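Long-range contacts in 2-C-methyl-D-erythritol 4-phosphate cytidylyltransferase (Anaerococcus prevotii, PDB 4KT7), which probably transfers a cytidylyl group from CTP to 2-C-methyl-D-erythritol 4-phosphate, releasing diphosphate, in the DXP route to isoprenoids: residues A[43-48]-A[72-77]; A[58-63]-A[81-86]; A[101-106]-A[171-176]; A[138-143]-A[162-167]. One frame throughout, in Å; residues are numbered along the deposited sequence.

Contact 1 of 4, residues A[43-48]-A[72-77]; sequences TLDTVS and LEKYDG
Asp45 OD1 is gripped by two donors. The Tyr75 hydroxyl donates to it, with OH and OD1 modelled only 2.4 Å apart, a length too short to be taken exactly. Lys74 adds a salt bridge. Its NZ is 3.1 Å from Asp45 OD1 and 3.3 Å from Asp45 OD2, and both bonds are weak. Arg37 makes a further salt bridge to OD2, so two cations share this carboxylate and would probably favour its ionised form. The carboxylate plane is turned 67° from the tyrosine ring, and OD1 lies at the ring edge.

Leu44 packs over one face of the Tyr75 ring. Its CG, anti to the backbone N (chi1 -158°), is 4.2 Å from the ring centroid in a CH-pi contact offset toward the rim. Lys74 CG lies over the centre of the opposite face. The ring is thus held between two aliphatic groups. Leu44 CD2 also touches Leu72 CD2 at 3.7 Å. Ser48 OG approaches the ring obliquely, 3.5 Å from Tyr75 CE1. An alanine in place of Tyr75 would probably leave Asp45 OD1 without its hydroxyl donor and open a gap beside Leu44.

This surface contact joins helix 39-48 to the C-terminal end of helix 65-73 and the turn after it. Leu44 and Leu72 both rest on Leu58 of strand 55-60, and Leu72 reaches on to Ile79 and Tyr81 of strand 79-83.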
loop_
_atom_site.group_PDB
_atom_site.type_symbol
_atom_site.label_atom_id
_atom_site.label_comp_id
_atom_site.label_asym_id
_atom_site.label_seq_id
_atom_site.Cartn_x
_atom_site.Cartn_y
_atom_site.Cartn_z
ATOM N N THR A 43 18.493 8.944 7.660
ATOM C CA THR A 43 18.148 9.611 6.414
ATOM C C THR A 43 19.231 10.600 6.016
ATOM O O THR A 43 19.724 10.594 4.879
ATOM C CB THR A 43 16.843 10.397 6.567
ATOM O OG1 THR A 43 15.817 9.517 7.044
ATOM C CG2 THR A 43 16.421 11.016 5.230
ATOM N N LEU A 44 19.600 11.449 6.965
ATOM C CA LEU A 44 20.582 12.502 6.726
ATOM C C LEU A 44 21.948 11.902 6.392
ATOM O O LEU A 44 22.689 12.437 5.558
ATOM C CB LEU A 44 20.649 13.406 7.953
ATOM C CG LEU A 44 21.198 14.809 7.761
ATOM C CD1 LEU A 44 20.565 15.458 6.544
ATOM C CD2 LEU A 44 20.919 15.634 9.004
ATOM N N ASP A 45 22.265 10.775 7.026
ATOM C CA ASP A 45 23.467 10.030 6.688
ATOM C C ASP A 45 23.485 9.706 5.205
ATOM O O ASP A 45 24.484 9.947 4.523
ATOM C CB ASP A 45 23.551 8.724 7.479
ATOM C CG ASP A 45 24.262 8.886 8.807
ATOM O OD1 ASP A 45 24.763 9.996 9.090
ATOM O OD2 ASP A 45 24.328 7.894 9.562
ATOM N N THR A 46 22.386 9.149 4.703
ATOM C CA THR A 46 22.325 8.798 3.290
ATOM C C THR A 46 22.417 10.022 2.375
ATOM O O THR A 46 23.211 10.021 1.432
ATOM C CB THR A 46 21.081 7.953 2.936
ATOM O OG1 THR A 46 21.148 6.691 3.621
ATOM C CG2 THR A 46 21.021 7.703 1.424
ATOM N N VAL A 47 21.622 11.059 2.640
ATOM C CA VAL A 47 21.596 12.231 1.760
ATOM C C VAL A 47 22.938 12.961 1.737
ATOM O O VAL A 47 23.364 13.455 0.695
ATOM C CB VAL A 47 20.489 13.235 2.142
ATOM C CG1 VAL A 47 20.505 14.412 1.189
ATOM C CG2 VAL A 47 19.131 12.576 2.092
ATOM N N SER A 48 23.621 13.019 2.874
ATOM C CA SER A 48 24.878 13.759 2.917
ATOM C C SER A 48 25.987 13.043 2.141
ATOM O O SER A 48 27.013 13.650 1.830
ATOM C CB SER A 48 25.301 14.063 4.358
ATOM O OG SER A 48 25.620 12.869 5.040
ATOM N N LEU A 72 23.315 17.846 13.796
ATOM C CA LEU A 72 24.017 18.509 12.693
ATOM C C LEU A 72 25.515 18.710 12.914
ATOM O O LEU A 72 26.255 18.921 11.950
ATOM C CB LEU A 72 23.351 19.844 12.339
ATOM C CG LEU A 72 22.041 19.684 11.579
ATOM C CD1 LEU A 72 21.468 21.029 11.155
ATOM C CD2 LEU A 72 22.289 18.813 10.365
ATOM N N GLU A 73 25.968 18.637 14.164
ATOM C CA GLU A 73 27.391 18.827 14.456
ATOM C C GLU A 73 28.240 17.735 13.826
ATOM O O GLU A 73 29.390 17.962 13.458
ATOM C CB GLU A 73 27.648 18.847 15.962
ATOM C CG GLU A 73 27.113 20.066 16.670
ATOM C CD GLU A 73 27.708 20.224 18.049
ATOM O OE1 GLU A 73 27.807 19.210 18.777
ATOM O OE2 GLU A 73 28.092 21.359 18.399
ATOM N N LYS A 74 27.666 16.545 13.712
ATOM C CA LYS A 74 28.375 15.404 13.142
ATOM C C LYS A 74 28.632 15.588 11.635
ATOM O O LYS A 74 29.512 14.943 11.058
ATOM C CB LYS A 74 27.611 14.103 13.460
ATOM C CG LYS A 74 27.392 13.155 12.288
ATOM C CD LYS A 74 26.783 11.822 12.742
ATOM C CE LYS A 74 26.663 10.848 11.566
ATOM N NZ LYS A 74 25.954 9.579 11.910
ATOM N N TYR A 75 27.892 16.502 11.007
ATOM C CA TYR A 75 28.033 16.722 9.565
ATOM C C TYR A 75 28.881 17.944 9.183
ATOM O O TYR A 75 28.705 19.042 9.724
ATOM C CB TYR A 75 26.658 16.769 8.889
ATOM C CG TYR A 75 25.852 15.505 9.103
ATOM C CD1 TYR A 75 26.072 14.373 8.327
ATOM C CD2 TYR A 75 24.886 15.435 10.089
ATOM C CE1 TYR A 75 25.342 13.210 8.527
ATOM C CE2 TYR A 75 24.157 14.279 10.296
ATOM C CZ TYR A 75 24.387 13.172 9.512
ATOM O OH TYR A 75 23.649 12.025 9.727
ATOM N N ASP A 76 29.796 17.731 8.238
ATOM C CA ASP A 76 30.680 18.781 7.726
ATOM C C ASP A 76 29.999 19.668 6.682
ATOM O O ASP A 76 30.272 20.869 6.594
ATOM C CB ASP A 76 31.917 18.155 7.070
ATOM C CG ASP A 76 32.629 17.162 7.970
ATOM O OD1 ASP A 76 32.694 17.398 9.196
ATOM O OD2 ASP A 76 33.133 16.145 7.444
ATOM N N GLY A 77 29.121 19.059 5.891
ATOM C CA GLY A 77 28.632 19.656 4.662
ATOM C C GLY A 77 27.857 20.956 4.746
ATOM O O GLY A 77 27.703 21.555 5.818
#

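Contact 2 of 4, residues A[58-63]-A[81-86]; sequences LVIRKD and YVYGST
Strands 58-60 and 81-83 run parallel, their axes 4.7 Å apart at closest approach and inclined by 31°. Three backbone bonds zip them together. Val82 N donates to Leu58 O at 2.9 Å, and Ile60 N to Val82 O at 3.0 Å. Beyond the regular ladder, Gly84 N donates to Ile60 O at 2.7 Å and carries the pairing into the loop.

Leu58 and Tyr81 lie side by side on the sheet face that packs against Leu72 of helix 65-73. Val59 and Val82 occupy the other face, where Val59 also meets Ser91 of helix 88-97. Val59 CG1 presses onto the backbone of Gly84, 3.3 Å from its CA. This is tighter than usual packing, and it is possible because glycine has no side chain there. Ile60 holds CG1 between the backbone N and the carbonyl carbon (chi1 69°), which sets CG1 at the edge of the Tyr83 ring. Ile60 CD1 lies obliquely against the Tyr81 ring, 3.7 Å from Tyr81 CD1.

Lys62 lays its aliphatic chain across Tyr83. Its CB sits over the ring centre, 4.1 Å from the Tyr83 centroid and almost on the ring normal. A water in the plane of the ring accepts from Lys62 NZ and donates to Tyr83 OH. Glu65 hydrogen-bonds to both tyrosine hydroxyls, OE2 to Tyr81 and OE1 to Tyr83.

The segments belong to the beta-alpha-beta unit of strand 55-60, helix 65-73 and strand 79-83. Backbone bonds and apolar faces hold the join, with polar groups gathered at the tyrosine tips, beside Glu65 and the water on Lys62.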
loop_
_atom_site.group_PDB
_atom_site.type_symbol
_atom_site.label_atom_id
_atom_site.label_comp_id
_atom_site.label_asym_id
_atom_site.label_seq_id
_atom_site.Cartn_x
_atom_site.Cartn_y
_atom_site.Cartn_z
ATOM N N LEU A 58 17.110 21.291 6.048
ATOM C CA LEU A 58 16.199 20.561 6.922
ATOM C C LEU A 58 15.078 21.488 7.314
ATOM O O LEU A 58 15.302 22.636 7.693
ATOM C CB LEU A 58 16.902 20.102 8.196
ATOM C CG LEU A 58 17.864 18.934 8.053
ATOM C CD1 LEU A 58 18.799 18.883 9.255
ATOM C CD2 LEU A 58 17.057 17.660 7.970
ATOM N N VAL A 59 13.854 21.007 7.236
ATOM C CA VAL A 59 12.766 21.814 7.751
ATOM C C VAL A 59 12.269 21.134 9.020
ATOM O O VAL A 59 11.842 19.965 8.987
ATOM C CB VAL A 59 11.652 21.983 6.708
ATOM C CG1 VAL A 59 10.626 22.962 7.210
ATOM C CG2 VAL A 59 12.237 22.492 5.365
ATOM N N ILE A 60 12.339 21.852 10.140
ATOM C CA ILE A 60 12.121 21.240 11.449
ATOM C C ILE A 60 10.990 21.875 12.255
ATOM O O ILE A 60 10.499 22.960 11.927
ATOM C CB ILE A 60 13.400 21.299 12.306
ATOM C CG1 ILE A 60 13.706 22.743 12.707
ATOM C CG2 ILE A 60 14.572 20.675 11.549
ATOM C CD1 ILE A 60 14.758 22.886 13.831
ATOM N N ARG A 61 10.587 21.189 13.320
ATOM C CA ARG A 61 9.748 21.805 14.332
ATOM C C ARG A 61 10.651 22.641 15.228
ATOM O O ARG A 61 11.765 22.219 15.551
ATOM C CB ARG A 61 9.059 20.733 15.172
ATOM C CG ARG A 61 8.035 19.918 14.414
ATOM C CD ARG A 61 7.394 18.884 15.330
ATOM N NE ARG A 61 7.159 19.392 16.682
ATOM C CZ ARG A 61 6.065 20.044 17.066
ATOM N NH1 ARG A 61 5.095 20.286 16.197
ATOM N NH2 ARG A 61 5.949 20.458 18.323
ATOM N N LYS A 62 10.180 23.809 15.648
ATOM C CA LYS A 62 10.983 24.665 16.507
ATOM C C LYS A 62 11.380 23.958 17.808
ATOM O O LYS A 62 12.467 24.194 18.353
ATOM C CB LYS A 62 10.245 25.976 16.813
ATOM C CG LYS A 62 10.993 26.850 17.809
ATOM C CD LYS A 62 10.397 28.245 18.005
ATOM C CE LYS A 62 11.152 28.960 19.133
ATOM N NZ LYS A 62 10.977 30.443 19.131
ATOM N N ASP A 63 10.502 23.085 18.294
ATOM C CA ASP A 63 10.728 22.386 19.556
ATOM C C ASP A 63 11.879 21.375 19.497
ATOM O O ASP A 63 12.414 20.968 20.541
ATOM C CB ASP A 63 9.448 21.667 20.001
ATOM C CG ASP A 63 8.302 22.620 20.266
ATOM O OD1 ASP A 63 8.556 23.835 20.418
ATOM O OD2 ASP A 63 7.145 22.142 20.335
ATOM N N TYR A 81 19.241 24.435 8.625
ATOM C CA TYR A 81 17.827 24.198 8.898
ATOM C C TYR A 81 17.021 25.482 8.975
ATOM O O TYR A 81 17.559 26.542 9.331
ATOM C CB TYR A 81 17.671 23.397 10.196
ATOM C CG TYR A 81 18.135 24.114 11.453
ATOM C CD1 TYR A 81 17.301 25.002 12.125
ATOM C CD2 TYR A 81 19.395 23.869 11.989
ATOM C CE1 TYR A 81 17.721 25.639 13.283
ATOM C CE2 TYR A 81 19.825 24.508 13.141
ATOM C CZ TYR A 81 18.980 25.390 13.781
ATOM O OH TYR A 81 19.401 26.018 14.929
ATOM N N VAL A 82 15.733 25.369 8.648
ATOM C CA VAL A 82 14.748 26.425 8.870
ATOM C C VAL A 82 13.557 25.849 9.635
ATOM O O VAL A 82 13.368 24.624 9.667
ATOM C CB VAL A 82 14.249 27.056 7.538
ATOM C CG1 VAL A 82 15.367 27.869 6.897
ATOM C CG2 VAL A 82 13.775 25.984 6.582
ATOM N N TYR A 83 12.757 26.719 10.248
ATOM C CA TYR A 83 11.568 26.264 10.962
ATOM C C TYR A 83 10.481 25.927 9.946
ATOM O O TYR A 83 10.325 26.620 8.935
ATOM C CB TYR A 83 11.033 27.345 11.906
ATOM C CG TYR A 83 11.914 27.698 13.092
ATOM C CD1 TYR A 83 12.936 26.867 13.511
ATOM C CD2 TYR A 83 11.697 28.876 13.798
ATOM C CE1 TYR A 83 13.730 27.206 14.613
ATOM C CE2 TYR A 83 12.473 29.224 14.885
ATOM C CZ TYR A 83 13.484 28.392 15.292
ATOM O OH TYR A 83 14.242 28.764 16.378
ATOM N N GLY A 84 9.710 24.876 10.213
ATOM C CA GLY A 84 8.604 24.531 9.331
ATOM C C GLY A 84 7.339 25.290 9.706
ATOM O O GLY A 84 7.390 26.234 10.482
ATOM N N SER A 85 6.197 24.888 9.162
ATOM C CA SER A 85 4.960 25.595 9.466
ATOM C C SER A 85 3.864 24.618 9.872
ATOM O O SER A 85 4.156 23.589 10.482
ATOM C CB SER A 85 4.529 26.464 8.289
ATOM O OG SER A 85 3.459 27.312 8.669
ATOM N N THR A 86 2.614 24.929 9.537
ATOM C CA THR A 86 1.488 24.147 10.057
ATOM C C THR A 86 0.910 23.082 9.104
ATOM O O THR A 86 -0.002 22.351 9.484
ATOM C CB THR A 86 0.333 25.049 10.520
ATOM O OG1 THR A 86 0.079 26.012 9.498
ATOM C CG2 THR A 86 0.685 25.761 11.839
HETATM O O HOH W 1 13.469 30.789 17.527
#

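Contact 3 of 4, residues A[101-106]-A[171-176]; sequences PQSELV and FDKKLI
Phe171 pairs with Val106 through two backbone bonds, Val106 N to Phe171 O and Phe171 N to Val106 O, each 2.9 Å long. Its ring lies under Ile176 CD1, which sits over the ring centre, and Phe197 packs against it from helix 196-199. Asp172 pairs with Leu105 in the following non-hydrogen-bonded position, their side chains diverging. It is also the N-cap of helix 173-184: OD1 uses its anti lone pair to accept from Leu175 N at 3.1 Å. A water lies between Asp172 OD2 and Glu104 O, near both.

Here strand 168-172, antiparallel to strand 105-110 in the main mixed sheet, passes directly into a helix. The sheet belongs to the GT-A-like nucleotidyltransferase fold.

Lys173 begins that helix, yet its N still reaches back to Glu104 O at 2.9 Å. This donor stands well above the carbonyl plane, 51° out of it. The lysine chain bends at chi2 (-103°), placing CD 3.5 Å from Ser103 O. Ser103 OG itself bonds to Ser11. A second water accepts from Lys174 N and lies 3.0 Å from Glu104 O. One turn into the helix, Ile176 CG2 meets Val106 CG1 at 3.6 Å, the two side chains crossing at about a right angle.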
loop_
_atom_site.group_PDB
_atom_site.type_symbol
_atom_site.label_atom_id
_atom_site.label_comp_id
_atom_site.label_asym_id
_atom_site.label_seq_id
_atom_site.Cartn_x
_atom_site.Cartn_y
_atom_site.Cartn_z
ATOM N N PRO A 101 20.527 31.319 -3.649
ATOM C CA PRO A 101 20.081 32.039 -4.852
ATOM C C PRO A 101 20.508 31.357 -6.156
ATOM O O PRO A 101 19.870 31.543 -7.197
ATOM C CB PRO A 101 20.792 33.391 -4.735
ATOM C CG PRO A 101 21.039 33.563 -3.279
ATOM C CD PRO A 101 21.313 32.186 -2.753
ATOM N N GLN A 102 21.579 30.569 -6.092
ATOM C CA GLN A 102 22.093 29.872 -7.269
ATOM C C GLN A 102 21.318 28.577 -7.566
ATOM O O GLN A 102 21.463 27.992 -8.640
ATOM C CB GLN A 102 23.589 29.584 -7.079
ATOM C CG GLN A 102 24.274 28.899 -8.252
ATOM C CD GLN A 102 25.762 28.708 -8.022
ATOM O OE1 GLN A 102 26.357 29.362 -7.160
ATOM N NE2 GLN A 102 26.373 27.812 -8.796
ATOM N N SER A 103 20.466 28.146 -6.640
ATOM C CA SER A 103 19.782 26.860 -6.814
ATOM C C SER A 103 18.921 26.788 -8.091
ATOM O O SER A 103 18.019 27.606 -8.294
ATOM C CB SER A 103 18.912 26.561 -5.598
ATOM O OG SER A 103 18.309 25.284 -5.759
ATOM N N GLU A 104 19.189 25.818 -8.964
ATOM C CA GLU A 104 18.346 25.670 -10.153
ATOM C C GLU A 104 17.511 24.402 -10.145
ATOM O O GLU A 104 16.584 24.266 -10.947
ATOM C CB GLU A 104 19.179 25.708 -11.431
ATOM C CG GLU A 104 19.821 27.047 -11.730
ATOM C CD GLU A 104 19.884 27.323 -13.219
ATOM O OE1 GLU A 104 18.814 27.592 -13.815
ATOM O OE2 GLU A 104 20.995 27.257 -13.792
ATOM N N LEU A 105 17.863 23.461 -9.275
ATOM C CA LEU A 105 17.142 22.184 -9.175
ATOM C C LEU A 105 16.904 21.853 -7.711
ATOM O O LEU A 105 17.776 22.096 -6.883
ATOM C CB LEU A 105 17.959 21.062 -9.826
ATOM C CG LEU A 105 18.286 21.208 -11.310
ATOM C CD1 LEU A 105 19.361 20.208 -11.743
ATOM C CD2 LEU A 105 17.031 21.056 -12.167
ATOM N N VAL A 106 15.735 21.311 -7.369
ATOM C CA VAL A 106 15.465 20.992 -5.969
ATOM C C VAL A 106 14.895 19.594 -5.834
ATOM O O VAL A 106 13.959 19.216 -6.553
ATOM C CB VAL A 106 14.535 22.028 -5.285
ATOM C CG1 VAL A 106 13.297 22.275 -6.106
ATOM C CG2 VAL A 106 14.151 21.579 -3.874
ATOM N N PHE A 171 12.453 18.673 -8.940
ATOM C CA PHE A 171 11.873 19.620 -9.907
ATOM C C PHE A 171 12.869 20.683 -10.311
ATOM O O PHE A 171 13.826 20.953 -9.575
ATOM C CB PHE A 171 10.665 20.356 -9.291
ATOM C CG PHE A 171 9.707 19.453 -8.615
ATOM C CD1 PHE A 171 8.671 18.859 -9.323
ATOM C CD2 PHE A 171 9.861 19.150 -7.275
ATOM C CE1 PHE A 171 7.806 17.982 -8.690
ATOM C CE2 PHE A 171 8.982 18.282 -6.639
ATOM C CZ PHE A 171 7.969 17.695 -7.356
ATOM N N ASP A 172 12.612 21.287 -11.472
ATOM C CA ASP A 172 13.162 22.593 -11.849
ATOM C C ASP A 172 12.777 23.563 -10.735
ATOM O O ASP A 172 11.603 23.638 -10.346
ATOM C CB ASP A 172 12.560 23.022 -13.204
ATOM C CG ASP A 172 13.090 24.364 -13.699
ATOM O OD1 ASP A 172 12.571 25.406 -13.260
ATOM O OD2 ASP A 172 13.999 24.393 -14.552
ATOM N N LYS A 173 13.750 24.277 -10.172
ATOM C CA LYS A 173 13.469 25.114 -8.999
ATOM C C LYS A 173 12.523 26.291 -9.257
ATOM O O LYS A 173 11.638 26.546 -8.454
ATOM C CB LYS A 173 14.772 25.631 -8.356
ATOM C CG LYS A 173 14.565 26.422 -7.048
ATOM C CD LYS A 173 14.687 27.934 -7.248
ATOM C CE LYS A 173 14.308 28.664 -5.951
ATOM N NZ LYS A 173 14.278 30.149 -6.079
ATOM N N LYS A 174 12.709 27.026 -10.347
ATOM C CA LYS A 174 11.794 28.138 -10.630
ATOM C C LYS A 174 10.385 27.630 -10.851
ATOM O O LYS A 174 9.411 28.243 -10.435
ATOM C CB LYS A 174 12.232 28.924 -11.863
ATOM C CG LYS A 174 13.462 29.765 -11.635
ATOM C CD LYS A 174 13.532 30.917 -12.624
ATOM C CE LYS A 174 14.695 31.838 -12.296
ATOM N NZ LYS A 174 14.638 33.107 -13.080
ATOM N N LEU A 175 10.280 26.490 -11.501
ATOM C CA LEU A 175 8.980 25.951 -11.814
ATOM C C LEU A 175 8.247 25.561 -10.550
ATOM O O LEU A 175 7.139 26.028 -10.325
ATOM C CB LEU A 175 9.116 24.757 -12.745
ATOM C CG LEU A 175 7.808 24.197 -13.298
ATOM C CD1 LEU A 175 6.982 25.314 -13.912
ATOM C CD2 LEU A 175 8.123 23.124 -14.350
ATOM N N ILE A 176 8.855 24.719 -9.711
ATOM C CA ILE A 176 8.178 24.314 -8.483
ATOM C C ILE A 176 7.915 25.491 -7.554
ATOM O O ILE A 176 6.858 25.557 -6.928
ATOM C CB ILE A 176 8.891 23.156 -7.741
ATOM C CG1 ILE A 176 7.954 22.514 -6.721
ATOM C CG2 ILE A 176 10.154 23.627 -7.055
ATOM C CD1 ILE A 176 6.678 21.959 -7.357
HETATM O O HOH W 2 15.214 26.676 -12.056
HETATM O O HOH W 3 16.623 24.384 -14.218
#

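Contact 4 of 4, residues A[138-143]-A[162-167]; sequences TKSKDT and VYNIQT
Segments 138-143 and 162-167 pair antiparallel, with Thr138 and Asn164 exchanging two backbone bonds and Ser140 N donating to Val162 O at 2.8 Å.

Tyr163 lays its ring against the backbone of Lys139. Lys139 CA stands 3.7 Å above the ring plane, over its centre, and Lys139 CB is 4.1 Å from the Tyr163 centroid in a CH-pi contact. The lysine chain bends at chi3 (-79°), which puts CE 4.0 Å from Tyr163 OH; NZ makes a weak, long ion pair with Asp160. An alanine at Tyr163 would probably uncover this stretch of Lys139 and deprive Ile147 of the second subunit of a packing partner.

Waters join the polar side chains on the Thr138 and Asn164 face. One bridges Thr138 OG1 and Asn164 OD1, donating to the latter at 2.6 Å. Another lies 2.6 Å from Thr138 OG1; it donates to Asn164 O and accepts from Gln166 NE2. That amide nitrogen also bonds to Glu212 O. Ser140 CB packs on Val162 CG1 at 3.9 Å, while its OG donates to Asp142 O.

Between these two strands the chain makes a small hairpin of strands 144-147 and 153-155. Val162, Tyr163 and Asn164 also pair antiparallel with a strand of the second subunit, so the sheet continues across the interface. This is consistent with the extended beta arm through which IspD enzymes dimerise.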
loop_
_atom_site.group_PDB
_atom_site.type_symbol
_atom_site.label_atom_id
_atom_site.label_comp_id
_atom_site.label_asym_id
_atom_site.label_seq_id
_atom_site.Cartn_x
_atom_site.Cartn_y
_atom_site.Cartn_z
ATOM N N THR A 138 6.108 3.088 -6.790
ATOM C CA THR A 138 6.235 1.633 -6.944
ATOM C C THR A 138 4.908 1.035 -7.374
ATOM O O THR A 138 3.846 1.471 -6.904
ATOM C CB THR A 138 6.666 0.923 -5.650
ATOM O OG1 THR A 138 5.787 1.296 -4.574
ATOM C CG2 THR A 138 8.140 1.234 -5.300
ATOM N N LYS A 139 4.967 0.044 -8.265
ATOM C CA LYS A 139 3.747 -0.589 -8.729
ATOM C C LYS A 139 3.026 -1.160 -7.520
ATOM O O LYS A 139 3.652 -1.780 -6.651
ATOM C CB LYS A 139 4.024 -1.698 -9.736
ATOM C CG LYS A 139 2.737 -2.292 -10.304
ATOM C CD LYS A 139 3.038 -3.403 -11.309
ATOM C CE LYS A 139 3.430 -2.814 -12.660
ATOM N NZ LYS A 139 4.103 -3.844 -13.500
ATOM N N SER A 140 1.724 -0.918 -7.431
ATOM C CA SER A 140 0.998 -1.362 -6.252
ATOM C C SER A 140 0.916 -2.871 -6.260
ATOM O O SER A 140 0.486 -3.486 -7.254
ATOM C CB SER A 140 -0.412 -0.759 -6.204
ATOM O OG SER A 140 -1.138 -1.334 -5.129
ATOM N N LYS A 141 1.367 -3.462 -5.163
ATOM C CA LYS A 141 1.226 -4.886 -4.952
ATOM C C LYS A 141 -0.183 -5.263 -4.503
ATOM O O LYS A 141 -0.616 -6.376 -4.740
ATOM C CB LYS A 141 2.249 -5.374 -3.925
ATOM C CG LYS A 141 3.637 -5.579 -4.490
ATOM C CD LYS A 141 4.564 -6.208 -3.425
ATOM C CE LYS A 141 5.978 -6.402 -3.968
ATOM N NZ LYS A 141 6.949 -6.931 -2.959
ATOM N N ASP A 142 -0.889 -4.351 -3.839
ATOM C CA ASP A 142 -2.291 -4.596 -3.484
ATOM C C ASP A 142 -3.190 -4.150 -4.629
ATOM O O ASP A 142 -2.932 -3.132 -5.256
ATOM C CB ASP A 142 -2.677 -3.815 -2.230
ATOM C CG ASP A 142 -2.052 -4.379 -0.980
ATOM O OD1 ASP A 142 -2.423 -5.508 -0.594
ATOM O OD2 ASP A 142 -1.197 -3.688 -0.381
ATOM N N THR A 143 -4.254 -4.894 -4.902
ATOM C CA THR A 143 -5.115 -4.527 -6.027
ATOM C C THR A 143 -6.021 -3.359 -5.681
ATOM O O THR A 143 -6.782 -3.415 -4.710
ATOM C CB THR A 143 -5.989 -5.702 -6.477
ATOM O OG1 THR A 143 -5.150 -6.751 -6.965
ATOM C CG2 THR A 143 -6.962 -5.266 -7.579
ATOM N N VAL A 162 -0.910 1.129 -11.975
ATOM C CA VAL A 162 -1.263 1.640 -10.649
ATOM C C VAL A 162 -0.029 1.687 -9.724
ATOM O O VAL A 162 0.520 0.651 -9.372
ATOM C CB VAL A 162 -2.356 0.759 -9.975
ATOM C CG1 VAL A 162 -2.717 1.332 -8.619
ATOM C CG2 VAL A 162 -3.617 0.638 -10.880
ATOM N N TYR A 163 0.402 2.889 -9.350
ATOM C CA TYR A 163 1.602 3.072 -8.526
ATOM C C TYR A 163 1.360 3.867 -7.253
ATOM O O TYR A 163 0.588 4.820 -7.238
ATOM C CB TYR A 163 2.704 3.784 -9.318
ATOM C CG TYR A 163 3.413 2.923 -10.330
ATOM C CD1 TYR A 163 2.711 2.285 -11.353
ATOM C CD2 TYR A 163 4.785 2.752 -10.278
ATOM C CE1 TYR A 163 3.366 1.489 -12.288
ATOM C CE2 TYR A 163 5.450 1.965 -11.214
ATOM C CZ TYR A 163 4.739 1.346 -12.216
ATOM O OH TYR A 163 5.412 0.587 -13.141
ATOM N N ASN A 164 2.046 3.472 -6.184
ATOM C CA ASN A 164 2.007 4.202 -4.929
ATOM C C ASN A 164 3.221 5.105 -4.884
ATOM O O ASN A 164 4.334 4.619 -5.054
ATOM C CB ASN A 164 2.096 3.222 -3.755
ATOM C CG ASN A 164 0.946 2.228 -3.736
ATOM O OD1 ASN A 164 1.148 1.007 -3.794
ATOM N ND2 ASN A 164 -0.263 2.743 -3.636
ATOM N N ILE A 165 3.039 6.399 -4.633
ATOM C CA ILE A 165 4.186 7.297 -4.614
ATOM C C ILE A 165 4.973 7.223 -3.324
ATOM O O ILE A 165 4.459 6.847 -2.273
ATOM C CB ILE A 165 3.791 8.771 -4.869
ATOM C CG1 ILE A 165 3.040 9.342 -3.667
ATOM C CG2 ILE A 165 2.958 8.871 -6.145
ATOM C CD1 ILE A 165 2.705 10.807 -3.801
ATOM N N GLN A 166 6.245 7.593 -3.402
ATOM C CA GLN A 166 7.038 7.745 -2.202
ATOM C C GLN A 166 7.847 9.033 -2.361
ATOM O O GLN A 166 7.430 9.949 -3.071
ATOM C CB GLN A 166 7.916 6.496 -1.964
ATOM C CG GLN A 166 8.643 5.920 -3.214
ATOM C CD GLN A 166 9.418 4.638 -2.916
ATOM O OE1 GLN A 166 10.636 4.557 -3.148
ATOM N NE2 GLN A 166 8.716 3.624 -2.406
ATOM N N THR A 167 8.983 9.131 -1.691
ATOM C CA THR A 167 9.902 10.234 -1.966
ATOM C C THR A 167 11.281 9.600 -2.031
ATOM O O THR A 167 11.483 8.536 -1.452
ATOM C CB THR A 167 9.829 11.344 -0.899
ATOM O OG1 THR A 167 10.543 10.938 0.271
ATOM C CG2 THR A 167 8.380 11.686 -0.544
HETATM O O HOH W 4 3.512 -0.076 -3.666
HETATM O O HOH W 5 5.961 3.467 -3.218
HETATM O O HOH W 6 -2.581 1.041 -3.004
HETATM O O HOH W 7 0.041 -1.670 -1.839
#

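Contacts 2, 3 and 4 all reach the main mixed sheet, whereas contact 1 lies on the surface between helix ends. Contacts 3 and 4 are buried and contact 2 partly so. Helix 65-73 supplies part of contact 1 and packs on contact 2, and the two touch through Leu72, Leu44, Leu58 and Tyr81. Their chemistry differs: a side-chain salt bridge and ring packing in contact 1, parallel backbone pairing in contact 2. Contacts 3 and 4 are both antiparallel. Contact 4 is nested in the chain loop closed by contact 3, yet their centres are about 27 Å apart. Contact 3 ends in a capped helix, while contact 4 leads to the second subunit.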